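Local coordinates for protein alanyl-tRNA synthetase (Aquifex aeolicus, PDB 3G98) that forms the C-terminal C-Ala domain of the enzyme that charges tRNA with alanine, and brings its aminoacylation and editing functions together on one tRNA, at residues V15-E20 with A43-D48; K37-I42 with I54-E59; D48-V53 with K93-F98. All coordinates share one frame; numbering follows the deposited sequence. Where two conformers were deposited one is given.

Contact 1 of 3, residues V15-E20 with A43-D48; sequences VFEEVE and ASRKGD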
ATOM      1  N   VAL A  15       6.299  -1.682  -7.025  1.00 20.75           N
ATOM      2  CA  VAL A  15       5.628  -0.811  -7.978  1.00 17.56           C
ATOM      3  C   VAL A  15       5.767  -1.428  -9.359  1.00 20.67           C
ATOM      4  O   VAL A  15       6.846  -1.900  -9.732  1.00 24.24           O
ATOM      5  CB  VAL A  15       6.213   0.631  -7.953  1.00 25.37           C
ATOM      6  CG1 VAL A  15       7.730   0.595  -8.019  1.00 31.17           C
ATOM      7  CG2 VAL A  15       5.637   1.457  -9.083  1.00 27.98           C
ATOM      8  N   PHE A  16       4.656  -1.472 -10.089  1.00 21.61           N
ATOM      9  CA  PHE A  16       4.593  -2.124 -11.382  1.00 28.52           C
ATOM     10  C   PHE A  16       4.403  -1.060 -12.451  1.00 26.99           C
ATOM     11  O   PHE A  16       3.962   0.041 -12.160  1.00 28.76           O
ATOM     12  CB  PHE A  16       3.403  -3.091 -11.424  1.00 24.48           C
ATOM     13  CG  PHE A  16       3.470  -4.190 -10.397  1.00 25.85           C
ATOM     14  CD1 PHE A  16       2.921  -4.019  -9.134  1.00 29.83           C
ATOM     15  CD2 PHE A  16       4.085  -5.394 -10.697  1.00 30.18           C
ATOM     16  CE1 PHE A  16       2.979  -5.033  -8.189  1.00 25.67           C
ATOM     17  CE2 PHE A  16       4.153  -6.417  -9.756  1.00 38.42           C
ATOM     18  CZ  PHE A  16       3.600  -6.235  -8.498  1.00 31.20           C
ATOM     19  N   GLU A  17       4.737  -1.383 -13.690  1.00 21.68           N
ATOM     20  CA  GLU A  17       4.435  -0.462 -14.778  1.00 18.23           C
ATOM     21  C   GLU A  17       3.133  -0.883 -15.424  1.00 20.90           C
ATOM     22  O   GLU A  17       2.917  -2.074 -15.682  1.00 26.04           O
ATOM     23  CB  GLU A  17       5.542  -0.478 -15.844  1.00 22.10           C
ATOM     24  CG  GLU A  17       6.934  -0.130 -15.337  1.00 31.76           C
ATOM     25  CD  GLU A  17       7.156   1.369 -15.206  1.00 36.70           C
ATOM     26  OE1 GLU A  17       6.536   2.140 -15.964  1.00 36.33           O
ATOM     27  OE2 GLU A  17       7.959   1.779 -14.348  1.00 41.87           O
ATOM     28  N   GLU A  18       2.275   0.096 -15.686  1.00 20.47           N
ATOM     29  CA  GLU A  18       1.127  -0.067 -16.578  1.00 21.89           C
ATOM     30  C   GLU A  18       0.009  -0.998 -16.096  1.00 21.41           C
ATOM     31  O   GLU A  18      -0.804  -1.454 -16.904  1.00 20.40           O
ATOM     32  CB  GLU A  18       1.596  -0.509 -17.977  1.00 25.16           C
ATOM     33  CG  GLU A  18       2.862   0.189 -18.470  1.00 22.29           C
ATOM     34  CD  GLU A  18       2.685   1.688 -18.695  1.00 30.92           C
ATOM     35  OE1 GLU A  18       1.536   2.184 -18.655  1.00 24.59           O
ATOM     36  OE2 GLU A  18       3.706   2.372 -18.923  1.00 22.78           O
ATOM     37  N   VAL A  19      -0.056  -1.275 -14.796  1.00 22.21           N
ATOM     38  CA  VAL A  19      -1.140  -2.098 -14.260  1.00 20.63           C
ATOM     39  C   VAL A  19      -2.384  -1.252 -14.016  1.00 27.04           C
ATOM     40  O   VAL A  19      -2.290  -0.164 -13.454  1.00 23.71           O
ATOM     41  CB  VAL A  19      -0.708  -2.809 -12.953  1.00 15.61           C
ATOM     42  CG1 VAL A  19      -1.905  -3.419 -12.252  1.00 21.33           C
ATOM     43  CG2 VAL A  19       0.338  -3.876 -13.264  1.00 20.22           C
ATOM     44  N   GLU A  20      -3.546  -1.741 -14.443  1.00 15.75           N
ATOM     45  CA  GLU A  20      -4.789  -1.002 -14.236  1.00 20.94           C
ATOM     46  C   GLU A  20      -5.150  -0.940 -12.754  1.00 27.18           C
ATOM     47  O   GLU A  20      -4.909  -1.896 -12.012  1.00 24.19           O
ATOM     48  CB  GLU A  20      -5.936  -1.606 -15.057  1.00 26.00           C
ATOM     49  CG  GLU A  20      -5.690  -1.584 -16.561  1.00 32.00           C
ATOM     50  CD  GLU A  20      -5.422  -0.184 -17.092  1.00 40.26           C
ATOM     51  OE1 GLU A  20      -5.936   0.790 -16.502  1.00 29.12           O
ATOM     52  OE2 GLU A  20      -4.700  -0.059 -18.102  1.00 41.46           O
ATOM     53  N   ALA A  43       1.836  -0.488  -6.088  1.00 21.51           N
ATOM     54  CA  ALA A  43       1.558   0.695  -6.871  1.00 24.82           C
ATOM     55  C   ALA A  43       1.735   0.373  -8.344  1.00 24.96           C
ATOM     56  O   ALA A  43       2.390  -0.616  -8.705  1.00 23.51           O
ATOM     57  CB  ALA A  43       2.484   1.816  -6.460  1.00 21.12           C
ATOM     58  N   SER A  44       1.141   1.213  -9.188  1.00 19.61           N
ATOM     59  CA  SER A  44       1.296   1.083 -10.631  1.00 17.62           C
ATOM     60  C   SER A  44       1.646   2.437 -11.205  1.00 19.39           C
ATOM     61  O   SER A  44       0.920   3.414 -10.999  1.00 22.60           O
ATOM     62  CB  SER A  44       0.009   0.591 -11.269  1.00 26.19           C
ATOM     63  OG  SER A  44       0.119   0.592 -12.687  1.00 26.86           O
ATOM     64  N   ARG A  45       2.776   2.489 -11.901  1.00 18.43           N
ATOM     65  CA  ARG A  45       3.206   3.705 -12.567  1.00 21.52           C
ATOM     66  C   ARG A  45       2.647   3.710 -13.983  1.00 35.90           C
ATOM     67  O   ARG A  45       2.863   2.763 -14.747  1.00 25.04           O
ATOM     68  CB  ARG A  45       4.731   3.782 -12.627  1.00 25.19           C
ATOM     69  CG  ARG A  45       5.218   5.126 -13.124  1.00 23.75           C
ATOM     70  CD  ARG A  45       6.707   5.158 -13.420  1.00 29.56           C
ATOM     71  NE  ARG A  45       7.075   6.481 -13.926  1.00 31.72           N
ATOM     72  CZ  ARG A  45       8.038   7.246 -13.424  1.00 32.44           C
ATOM     73  NH1 ARG A  45       8.782   6.813 -12.415  1.00 26.29           N
ATOM     74  NH2 ARG A  45       8.271   8.439 -13.951  1.00 28.48           N
ATOM     75  N   LYS A  46       1.924   4.770 -14.325  1.00 25.13           N
ATOM     76  CA  LYS A  46       1.521   5.004 -15.709  1.00 30.75           C
ATOM     77  C   LYS A  46       2.059   6.359 -16.140  1.00 33.01           C
ATOM     78  O   LYS A  46       1.424   7.394 -15.911  1.00 28.66           O
ATOM     79  CB  LYS A  46      -0.001   4.950 -15.853  1.00 26.93           C
ATOM     80  CG  LYS A  46      -0.573   3.539 -15.713  1.00 31.97           C
ATOM     81  CD  LYS A  46      -2.080   3.541 -15.476  1.00 42.73           C
ATOM     82  CE  LYS A  46      -2.871   3.511 -16.776  1.00 42.84           C
ATOM     83  NZ  LYS A  46      -4.315   3.215 -16.522  1.00 41.89           N
ATOM     84  N   GLY A  47       3.246   6.349 -16.741  1.00 28.28           N
ATOM     85  CA  GLY A  47       3.911   7.586 -17.124  1.00 29.91           C
ATOM     86  C   GLY A  47       4.230   8.411 -15.893  1.00 23.96           C
ATOM     87  O   GLY A  47       4.968   7.968 -15.016  1.00 29.33           O
ATOM     88  N   ASP A  48       3.673   9.613 -15.821  1.00 22.17           N
ATOM     89  CA  ASP A  48       3.971  10.512 -14.709  1.00 28.09           C
ATOM     90  C   ASP A  48       2.920  10.458 -13.602  1.00 29.63           C
ATOM     91  O   ASP A  48       2.906  11.302 -12.698  1.00 23.35           O
ATOM     92  CB  ASP A  48       4.168  11.945 -15.212  1.00 41.16           C
ATOM     93  CG  ASP A  48       5.528  12.153 -15.855  1.00 52.57           C
ATOM     94  OD1 ASP A  48       6.493  11.456 -15.460  1.00 44.84           O
ATOM     95  OD2 ASP A  48       5.632  13.017 -16.752  1.00 44.81           O
TER
HETATM   96  O   HOH W   1       4.599   3.756 -16.928  1.00 30.77           O
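Three backbone hydrogen bonds join the parallel edges of V15-E20 and A43-D48, alternating in direction: F16 N to A43 O, R45 N to F16 O at 2.7 Å, and E18 N to R45 O. The middle one runs nearly along the C=O axis of F16 (C=O...N 171°), whereas the outer two donors lie above their carbonyl planes. Past the end of strand 9-17, S44 of the partner strand takes over: its OG, anti to the backbone N (chi1 174°), donates to V19 O at 2.6 Å, in the carbonyl plane and on a lone pair, so the turn after E17 is tied to the strand by a side chain. K46, bent at chi3 (89°), reaches across E20 at about a right angle, and its NZ forms a salt bridge with E20 OE1 at 2.9 Å, meeting the carboxylate from above its plane. E17 and R45 run side by side with E17 OE2 beside R45 CD at 3.7 Å; R45 NH1 forms a salt bridge with D96, and NE donates to G47 O. A water links E17 OE1, E18 OE2 and G47 N, bringing two carboxylates together, which might raise the proton affinity of one. The pairing joins strands 9-17 and 38-46 of a beta-alpha-beta unit: V19 and S44 touch L24 of connecting helix 21-31, and on the opposite face from S44, V15 and A43 meet F98 of helix 98-110.

Contact 2 of 3, residues K37-I42 with I54-E59; sequences KDVVFI and IGVSKE
With S57 OG anti to its carbonyl carbon (chi1 -66°), the hydroxyl oxygen is carried to D38 N and accepts its N-H at 2.8 Å. S57 N donates to D38 O, in the carbonyl plane, so the serine grips D38 through both backbone and side chain where strand 38-46 begins and strand 49-56 ends; S57 OG also bonds to R32 O. F41 has CG anti to the backbone N (chi1 175°), and I54 is bent at chi2 (-86°), which swings CD1 against the ring: I54 CD1 lies 3.3 Å from F41 CD1, approaching obliquely. V39 and V56 lie alongside one another on the same face, CG1 to CG1 at 4.1 Å. Between these two non-hydrogen-bonded pairs, V40 and G55 form a hydrogen-bonded pair. V40 N to G55 O is 2.7 Å and nearly along the C=O axis, while the return bond, G55 N to V40 O, is 3.0 Å and in the carbonyl plane. F41 and I54 pack on L105 of helix 98-110, and V40 meets L31 of helix 21-31, so both faces of the sheet are covered. With its strands running antiparallel, this is the buried, open end of the beta hairpin 38-46/49-56, at the centre of the mixed beta sheet of the DHHA1 domain.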
ATOM      1  N   LYS A  37      -1.268 -11.604   9.168  1.00 22.07           N
ATOM      2  CA  LYS A  37      -0.419 -10.472   9.526  1.00 34.10           C
ATOM      3  C   LYS A  37       0.182  -9.761   8.311  1.00 31.52           C
ATOM      4  O   LYS A  37       1.226  -9.127   8.423  1.00 25.08           O
ATOM      5  CB  LYS A  37       0.706 -10.927  10.460  1.00 37.84           C
ATOM      6  CG  LYS A  37       1.582 -12.032   9.885  1.00 35.72           C
ATOM      7  CD  LYS A  37       2.682 -12.433  10.857  1.00 36.57           C
ATOM      8  CE  LYS A  37       3.851 -11.463  10.803  1.00 42.81           C
ATOM      9  NZ  LYS A  37       4.892 -11.800  11.817  1.00 44.89           N
ATOM     10  N   ASP A  38      -0.480  -9.856   7.160  1.00 25.04           N
ATOM     11  CA  ASP A  38       0.028  -9.256   5.924  1.00 27.73           C
ATOM     12  C   ASP A  38      -0.361  -7.788   5.762  1.00 19.52           C
ATOM     13  O   ASP A  38      -1.493  -7.403   6.040  1.00 21.85           O
ATOM     14  CB  ASP A  38      -0.488 -10.024   4.706  1.00 31.17           C
ATOM     15  CG  ASP A  38      -0.005 -11.460   4.670  1.00 45.06           C
ATOM     16  OD1 ASP A  38       1.166 -11.717   5.026  1.00 39.35           O
ATOM     17  OD2 ASP A  38      -0.803 -12.335   4.278  1.00 50.38           O
ATOM     18  N   VAL A  39       0.596  -6.984   5.310  1.00 18.97           N
ATOM     19  CA  VAL A  39       0.349  -5.617   4.883  1.00 22.85           C
ATOM     20  C   VAL A  39       0.873  -5.535   3.453  1.00 24.39           C
ATOM     21  O   VAL A  39       2.020  -5.881   3.183  1.00 22.82           O
ATOM     22  CB  VAL A  39       1.093  -4.572   5.770  1.00 23.24           C
ATOM     23  CG1 VAL A  39       0.781  -3.149   5.296  1.00 22.73           C
ATOM     24  CG2 VAL A  39       0.726  -4.733   7.251  1.00 23.75           C
ATOM     25  N   VAL A  40       0.030  -5.097   2.529  1.00 18.02           N
ATOM     26  CA  VAL A  40       0.411  -5.055   1.118  1.00 15.66           C
ATOM     27  C   VAL A  40       0.378  -3.615   0.647  1.00 23.91           C
ATOM     28  O   VAL A  40      -0.643  -2.933   0.786  1.00 23.65           O
ATOM     29  CB  VAL A  40      -0.564  -5.885   0.262  1.00 16.88           C
ATOM     30  CG1 VAL A  40      -0.168  -5.847  -1.211  1.00 23.07           C
ATOM     31  CG2 VAL A  40      -0.655  -7.314   0.791  1.00 17.52           C
ATOM     32  N   PHE A  41       1.497  -3.137   0.112  1.00 18.72           N
ATOM     33  CA  PHE A  41       1.546  -1.788  -0.445  1.00 16.93           C
ATOM     34  C   PHE A  41       2.073  -1.881  -1.857  1.00 19.70           C
ATOM     35  O   PHE A  41       3.273  -2.025  -2.079  1.00 21.92           O
ATOM     36  CB  PHE A  41       2.419  -0.882   0.437  1.00 20.22           C
ATOM     37  CG  PHE A  41       2.638   0.511  -0.109  1.00 20.39           C
ATOM     38  CD1 PHE A  41       1.604   1.224  -0.718  1.00 21.89           C
ATOM     39  CD2 PHE A  41       3.880   1.121   0.020  1.00 24.09           C
ATOM     40  CE1 PHE A  41       1.819   2.520  -1.202  1.00 25.29           C
ATOM     41  CE2 PHE A  41       4.093   2.409  -0.447  1.00 27.26           C
ATOM     42  CZ  PHE A  41       3.059   3.105  -1.068  1.00 23.04           C
ATOM     43  N   ILE A  42       1.171  -1.839  -2.827  1.00 17.50           N
ATOM     44  CA  ILE A  42       1.611  -1.955  -4.210  1.00 17.79           C
ATOM     45  C   ILE A  42       1.129  -0.764  -5.008  1.00 20.84           C
ATOM     46  O   ILE A  42       0.149  -0.105  -4.651  1.00 23.06           O
ATOM     47  CB  ILE A  42       1.182  -3.281  -4.882  1.00 18.12           C
ATOM     48  CG1 ILE A  42      -0.343  -3.422  -4.887  1.00 22.36           C
ATOM     49  CG2 ILE A  42       1.862  -4.471  -4.198  1.00 21.66           C
ATOM     50  CD1 ILE A  42      -0.844  -4.683  -5.598  1.00 23.36           C
ATOM     51  N   ILE A  54      -3.306  -0.031  -0.466  1.00 21.64           N
ATOM     52  CA  ILE A  54      -2.887  -0.665   0.779  1.00 21.11           C
ATOM     53  C   ILE A  54      -3.963  -1.670   1.146  1.00 22.56           C
ATOM     54  O   ILE A  54      -5.140  -1.316   1.254  1.00 20.79           O
ATOM     55  CB  ILE A  54      -2.747   0.356   1.932  1.00 22.66           C
ATOM     56  CG1 ILE A  54      -1.682   1.407   1.614  1.00 27.31           C
ATOM     57  CG2 ILE A  54      -2.401  -0.367   3.245  1.00 24.43           C
ATOM     58  CD1 ILE A  54      -0.294   0.995   1.986  1.00 30.95           C
ATOM     59  N   GLY A  55      -3.563  -2.928   1.289  1.00 20.71           N
ATOM     60  CA  GLY A  55      -4.471  -3.969   1.769  1.00 23.60           C
ATOM     61  C   GLY A  55      -3.843  -4.632   2.974  1.00 24.70           C
ATOM     62  O   GLY A  55      -2.637  -4.871   2.990  1.00 23.44           O
ATOM     63  N   VAL A  56      -4.645  -4.913   3.997  1.00 19.47           N
ATOM     64  CA  VAL A  56      -4.122  -5.584   5.182  1.00 19.03           C
ATOM     65  C   VAL A  56      -4.958  -6.822   5.500  1.00 20.64           C
ATOM     66  O   VAL A  56      -6.127  -6.904   5.117  1.00 30.00           O
ATOM     67  CB  VAL A  56      -4.033  -4.638   6.432  1.00 36.88           C
ATOM     68  CG1 VAL A  56      -3.222  -3.380   6.117  1.00 27.26           C
ATOM     69  CG2 VAL A  56      -5.402  -4.264   6.939  1.00 30.19           C
ATOM     70  N   SER A  57      -4.352  -7.796   6.164  1.00 18.72           N
ATOM     71  CA  SER A  57      -5.106  -8.949   6.639  1.00 24.54           C
ATOM     72  C   SER A  57      -6.228  -8.442   7.530  1.00 17.64           C
ATOM     73  O   SER A  57      -6.006  -7.578   8.380  1.00 23.40           O
ATOM     74  CB  SER A  57      -4.203  -9.878   7.438  1.00 20.19           C
ATOM     75  OG  SER A  57      -3.207 -10.446   6.621  1.00 24.85           O
ATOM     76  N   LYS A  58      -7.430  -8.976   7.363  1.00 25.17           N
ATOM     77  CA  LYS A  58      -8.565  -8.434   8.109  1.00 26.09           C
ATOM     78  C   LYS A  58      -8.333  -8.452   9.621  1.00 23.66           C
ATOM     79  O   LYS A  58      -8.808  -7.564  10.341  1.00 27.24           O
ATOM     80  CB  LYS A  58      -9.877  -9.131   7.734  1.00 31.19           C
ATOM     81  CG  LYS A  58     -11.079  -8.560   8.471  1.00 59.87           C
ATOM     82  CD  LYS A  58     -12.247  -8.275   7.538  1.00 63.33           C
ATOM     83  CE  LYS A  58     -13.297  -7.421   8.254  1.00 61.57           C
ATOM     84  NZ  LYS A  58     -14.207  -6.743   7.284  1.00 56.40           N
ATOM     85  N   GLU A  59      -7.575  -9.441  10.091  1.00 27.57           N
ATOM     86  CA  GLU A  59      -7.311  -9.601  11.523  1.00 23.82           C
ATOM     87  C   GLU A  59      -6.537  -8.432  12.140  1.00 41.31           C
ATOM     88  O   GLU A  59      -6.617  -8.207  13.340  1.00 23.92           O
ATOM     89  CB  GLU A  59      -6.570 -10.911  11.797  1.00 31.29           C
ATOM     90  CG  GLU A  59      -7.401 -12.164  11.545  1.00 36.03           C
ATOM     91  CD  GLU A  59      -7.390 -12.606  10.088  1.00 49.31           C
ATOM     92  OE1 GLU A  59      -6.762 -11.921   9.248  1.00 28.49           O
ATOM     93  OE2 GLU A  59      -8.008 -13.651   9.786  1.00 50.11           O
TER

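Contact 3 of 3, residues D48-V53 with K93-F98; sequences DKINFV and KAPDKF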
ATOM      1  N   ASP A  48       3.673   9.613 -15.821  1.00 22.17           N
ATOM      2  CA  ASP A  48       3.971  10.512 -14.709  1.00 28.09           C
ATOM      3  C   ASP A  48       2.920  10.458 -13.602  1.00 29.63           C
ATOM      4  O   ASP A  48       2.906  11.302 -12.698  1.00 23.35           O
ATOM      5  CB  ASP A  48       4.168  11.945 -15.212  1.00 41.16           C
ATOM      6  CG  ASP A  48       5.528  12.153 -15.855  1.00 52.57           C
ATOM      7  OD1 ASP A  48       6.493  11.456 -15.460  1.00 44.84           O
ATOM      8  OD2 ASP A  48       5.632  13.017 -16.752  1.00 44.81           O
ATOM      9  N   LYS A  49       2.047   9.458 -13.670  1.00 29.27           N
ATOM     10  CA  LYS A  49       1.049   9.256 -12.627  1.00 22.66           C
ATOM     11  C   LYS A  49       1.316   7.952 -11.885  1.00 29.61           C
ATOM     12  O   LYS A  49       1.955   7.038 -12.419  1.00 26.63           O
ATOM     13  CB  LYS A  49      -0.360   9.242 -13.224  1.00 32.17           C
ATOM     14  CG  LYS A  49      -0.734  10.531 -13.945  1.00 42.22           C
ATOM     15  CD  LYS A  49      -0.507  11.746 -13.050  1.00 48.27           C
ATOM     16  CE  LYS A  49      -0.748  13.049 -13.806  1.00 49.05           C
ATOM     17  NZ  LYS A  49      -2.125  13.113 -14.354  1.00 50.22           N
ATOM     18  N   ILE A  50       0.820   7.864 -10.655  1.00 22.79           N
ATOM     19  CA  ILE A  50       0.935   6.626  -9.904  1.00 20.74           C
ATOM     20  C   ILE A  50      -0.358   6.325  -9.123  1.00 21.49           C
ATOM     21  O   ILE A  50      -0.934   7.194  -8.465  1.00 25.41           O
ATOM     22  CB  ILE A  50       2.185   6.642  -8.977  1.00 20.11           C
ATOM     23  CG1 ILE A  50       2.325   5.332  -8.205  1.00 21.39           C
ATOM     24  CG2 ILE A  50       2.137   7.836  -8.002  1.00 25.70           C
ATOM     25  CD1 ILE A  50       3.720   5.148  -7.612  1.00 20.67           C
ATOM     26  N   ASN A  51      -0.823   5.092  -9.242  1.00 17.80           N
ATOM     27  CA  ASN A  51      -1.974   4.624  -8.483  0.50 19.73           C
ATOM     28  C   ASN A  51      -1.457   3.639  -7.449  1.00 19.24           C
ATOM     29  O   ASN A  51      -0.542   2.876  -7.733  1.00 21.88           O
ATOM     30  CB  ASN A  51      -2.988   3.954  -9.422  0.50 21.33           C
ATOM     31  CG  ASN A  51      -4.261   3.527  -8.707  0.50 18.32           C
ATOM     32  OD1 ASN A  51      -4.291   2.507  -8.025  0.50 19.34           O
ATOM     33  ND2 ASN A  51      -5.329   4.306  -8.880  0.50 19.84           N
ATOM     34  N   PHE A  52      -2.033   3.656  -6.252  1.00 19.73           N
ATOM     35  CA  PHE A  52      -1.508   2.821  -5.186  1.00 19.92           C
ATOM     36  C   PHE A  52      -2.605   2.259  -4.277  1.00 20.31           C
ATOM     37  O   PHE A  52      -3.680   2.846  -4.133  1.00 18.26           O
ATOM     38  CB  PHE A  52      -0.453   3.587  -4.371  1.00 17.40           C
ATOM     39  CG  PHE A  52      -0.898   4.944  -3.932  1.00 21.37           C
ATOM     40  CD1 PHE A  52      -0.760   6.046  -4.777  1.00 24.59           C
ATOM     41  CD2 PHE A  52      -1.486   5.124  -2.685  1.00 27.30           C
ATOM     42  CE1 PHE A  52      -1.177   7.300  -4.389  1.00 25.72           C
ATOM     43  CE2 PHE A  52      -1.920   6.383  -2.285  1.00 26.43           C
ATOM     44  CZ  PHE A  52      -1.765   7.477  -3.141  1.00 26.50           C
ATOM     45  N   VAL A  53      -2.308   1.119  -3.669  1.00 19.70           N
ATOM     46  CA  VAL A  53      -3.268   0.411  -2.836  1.00 17.48           C
ATOM     47  C   VAL A  53      -2.580  -0.086  -1.569  1.00 22.23           C
ATOM     48  O   VAL A  53      -1.424  -0.514  -1.599  1.00 21.67           O
ATOM     49  CB  VAL A  53      -3.831  -0.820  -3.570  1.00 20.51           C
ATOM     50  CG1 VAL A  53      -4.696  -1.673  -2.624  1.00 21.54           C
ATOM     51  CG2 VAL A  53      -4.617  -0.406  -4.834  1.00 24.24           C
ATOM     52  N   LYS A  93       0.735  12.075  -8.063  1.00 25.72           N
ATOM     53  CA  LYS A  93       1.459  12.708  -9.164  1.00 28.83           C
ATOM     54  C   LYS A  93       2.969  12.483  -9.107  1.00 38.95           C
ATOM     55  O   LYS A  93       3.705  13.008  -9.940  1.00 28.37           O
ATOM     56  CB  LYS A  93       1.204  14.219  -9.157  1.00 35.77           C
ATOM     57  CG  LYS A  93      -0.155  14.645  -8.620  1.00 54.80           C
ATOM     58  CD  LYS A  93      -0.066  16.034  -7.996  1.00 59.44           C
ATOM     59  CE  LYS A  93      -1.164  16.268  -6.961  1.00 53.83           C
ATOM     60  NZ  LYS A  93      -0.807  17.384  -6.028  1.00 58.12           N
ATOM     61  N   ALA A  94       3.441  11.716  -8.128  1.00 23.40           N
ATOM     62  CA  ALA A  94       4.887  11.566  -7.944  1.00 21.10           C
ATOM     63  C   ALA A  94       5.357  10.110  -7.939  1.00 23.73           C
ATOM     64  O   ALA A  94       5.709   9.572  -6.885  1.00 26.06           O
ATOM     65  CB  ALA A  94       5.334  12.270  -6.659  1.00 26.21           C
ATOM     66  N   PRO A  95       5.404   9.473  -9.121  1.00 27.25           N
ATOM     67  CA  PRO A  95       5.765   8.051  -9.178  1.00 29.64           C
ATOM     68  C   PRO A  95       7.165   7.787  -8.643  1.00 31.45           C
ATOM     69  O   PRO A  95       7.410   6.749  -8.017  1.00 29.12           O
ATOM     70  CB  PRO A  95       5.717   7.728 -10.675  1.00 29.79           C
ATOM     71  CG  PRO A  95       4.915   8.813 -11.290  1.00 27.68           C
ATOM     72  CD  PRO A  95       5.145  10.033 -10.458  1.00 31.83           C
ATOM     73  N   ASP A  96       8.071   8.732  -8.870  1.00 23.85           N
ATOM     74  CA  ASP A  96       9.467   8.562  -8.459  1.00 21.71           C
ATOM     75  C   ASP A  96       9.638   8.533  -6.947  1.00 24.74           C
ATOM     76  O   ASP A  96      10.728   8.256  -6.443  1.00 24.76           O
ATOM     77  CB  ASP A  96      10.337   9.665  -9.050  1.00 24.53           C
ATOM     78  CG  ASP A  96      10.540   9.504 -10.533  1.00 42.27           C
ATOM     79  OD1 ASP A  96      10.322   8.387 -11.051  1.00 37.25           O
ATOM     80  OD2 ASP A  96      10.916  10.499 -11.182  1.00 49.06           O
ATOM     81  N   LYS A  97       8.563   8.823  -6.225  1.00 24.36           N
ATOM     82  CA  LYS A  97       8.635   8.891  -4.773  1.00 20.85           C
ATOM     83  C   LYS A  97       8.164   7.611  -4.069  1.00 21.77           C
ATOM     84  O   LYS A  97       7.990   7.595  -2.855  1.00 22.04           O
ATOM     85  CB  LYS A  97       7.881  10.116  -4.259  1.00 22.96           C
ATOM     86  CG  LYS A  97       8.599  11.432  -4.579  1.00 26.56           C
ATOM     87  CD  LYS A  97       7.925  12.631  -3.919  1.00 41.98           C
ATOM     88  CE  LYS A  97       8.136  12.655  -2.401  1.00 57.89           C
ATOM     89  NZ  LYS A  97       7.181  13.597  -1.716  1.00 38.64           N
ATOM     90  N   PHE A  98       8.001   6.530  -4.822  1.00 20.07           N
ATOM     91  CA  PHE A  98       7.584   5.261  -4.216  1.00 19.95           C
ATOM     92  C   PHE A  98       8.548   4.728  -3.142  1.00 22.56           C
ATOM     93  O   PHE A  98       8.106   4.318  -2.069  1.00 23.33           O
ATOM     94  CB  PHE A  98       7.326   4.193  -5.282  1.00 23.17           C
ATOM     95  CG  PHE A  98       6.868   2.870  -4.719  1.00 21.03           C
ATOM     96  CD1 PHE A  98       7.758   1.807  -4.594  1.00 25.57           C
ATOM     97  CD2 PHE A  98       5.552   2.691  -4.324  1.00 24.62           C
ATOM     98  CE1 PHE A  98       7.337   0.584  -4.084  1.00 25.41           C
ATOM     99  CE2 PHE A  98       5.122   1.467  -3.806  1.00 26.21           C
ATOM    100  CZ  PHE A  98       6.021   0.414  -3.691  1.00 24.56           C
TER
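Strand 49-56, the second arm of a beta hairpin in the mixed DHHA1 sheet, is met here by the loop that leaves strand 87-92 and leads into helix 98-110. The contact rests on apolar packing, centred on I50 and P95. I50 holds CG1 anti to its backbone N (chi1 -179°), which leaves CG2 in the crowded position between N and the carbonyl carbon. Both branches converge on P95 CA: I50 CG2 lies 3.8 Å from it and I50 CD1 3.9 Å, while I50 CB faces P95 CB at 4.1 Å. Beyond it, I50 CD1 reaches F98 CB at 4.4 Å, a looser touch made obliquely to the ring. I50 also rests on A43 and the F98 ring meets that of F41, so the isoleucine forms part of the layer between sheet and helix 98-110.

The hydrogen bonds here lie within K93-F98 or run to neighbours, none between the two segments. Within K93-F98, K97 N bonds to A94 O at 3.0 Å and F98 N to P95 O at 3.3 Å, turns that wind P95 and D96 into a 3-10 segment just before the helix, with K97 at its N-cap position. Strand pairing with I50 is supplied next door by G92, and K93 turns instead to K78. On the sheet side D96 forms a salt bridge with R45, fastening the loop to the neighbouring strand 38-46. At the hairpin turn before strand 49-56, P95 CG and CD lie against the D48 carbonyl: P95 CG is 3.5 Å from D48 C, and P95 CD is 3.4 Å from D48 O.

All three contacts reach one sheet, contact 3 by bringing a loop against it; in that sheet strand 38-46 pairs with 9-17 in contact 1 and with 49-56 in contact 2. Contacts 1 and 3 lie at the same end, their centres about 8 Å apart, share D48, and are joined by the salt bridge from R45 NH1 to D96 OD1 at 2.6 Å and by R45 CG packing on P95 CB. Contact 2 occupies the other end of the hairpin, its centre about 20 Å from that of contact 1 and 19 Å from that of contact 3. F41 CE2 meets F98 CE2 at 3.6 Å, linking contacts 2 and 3 through the core, while F16 CE1 packs on I42 CB at 4.2 Å, linking contacts 1 and 2.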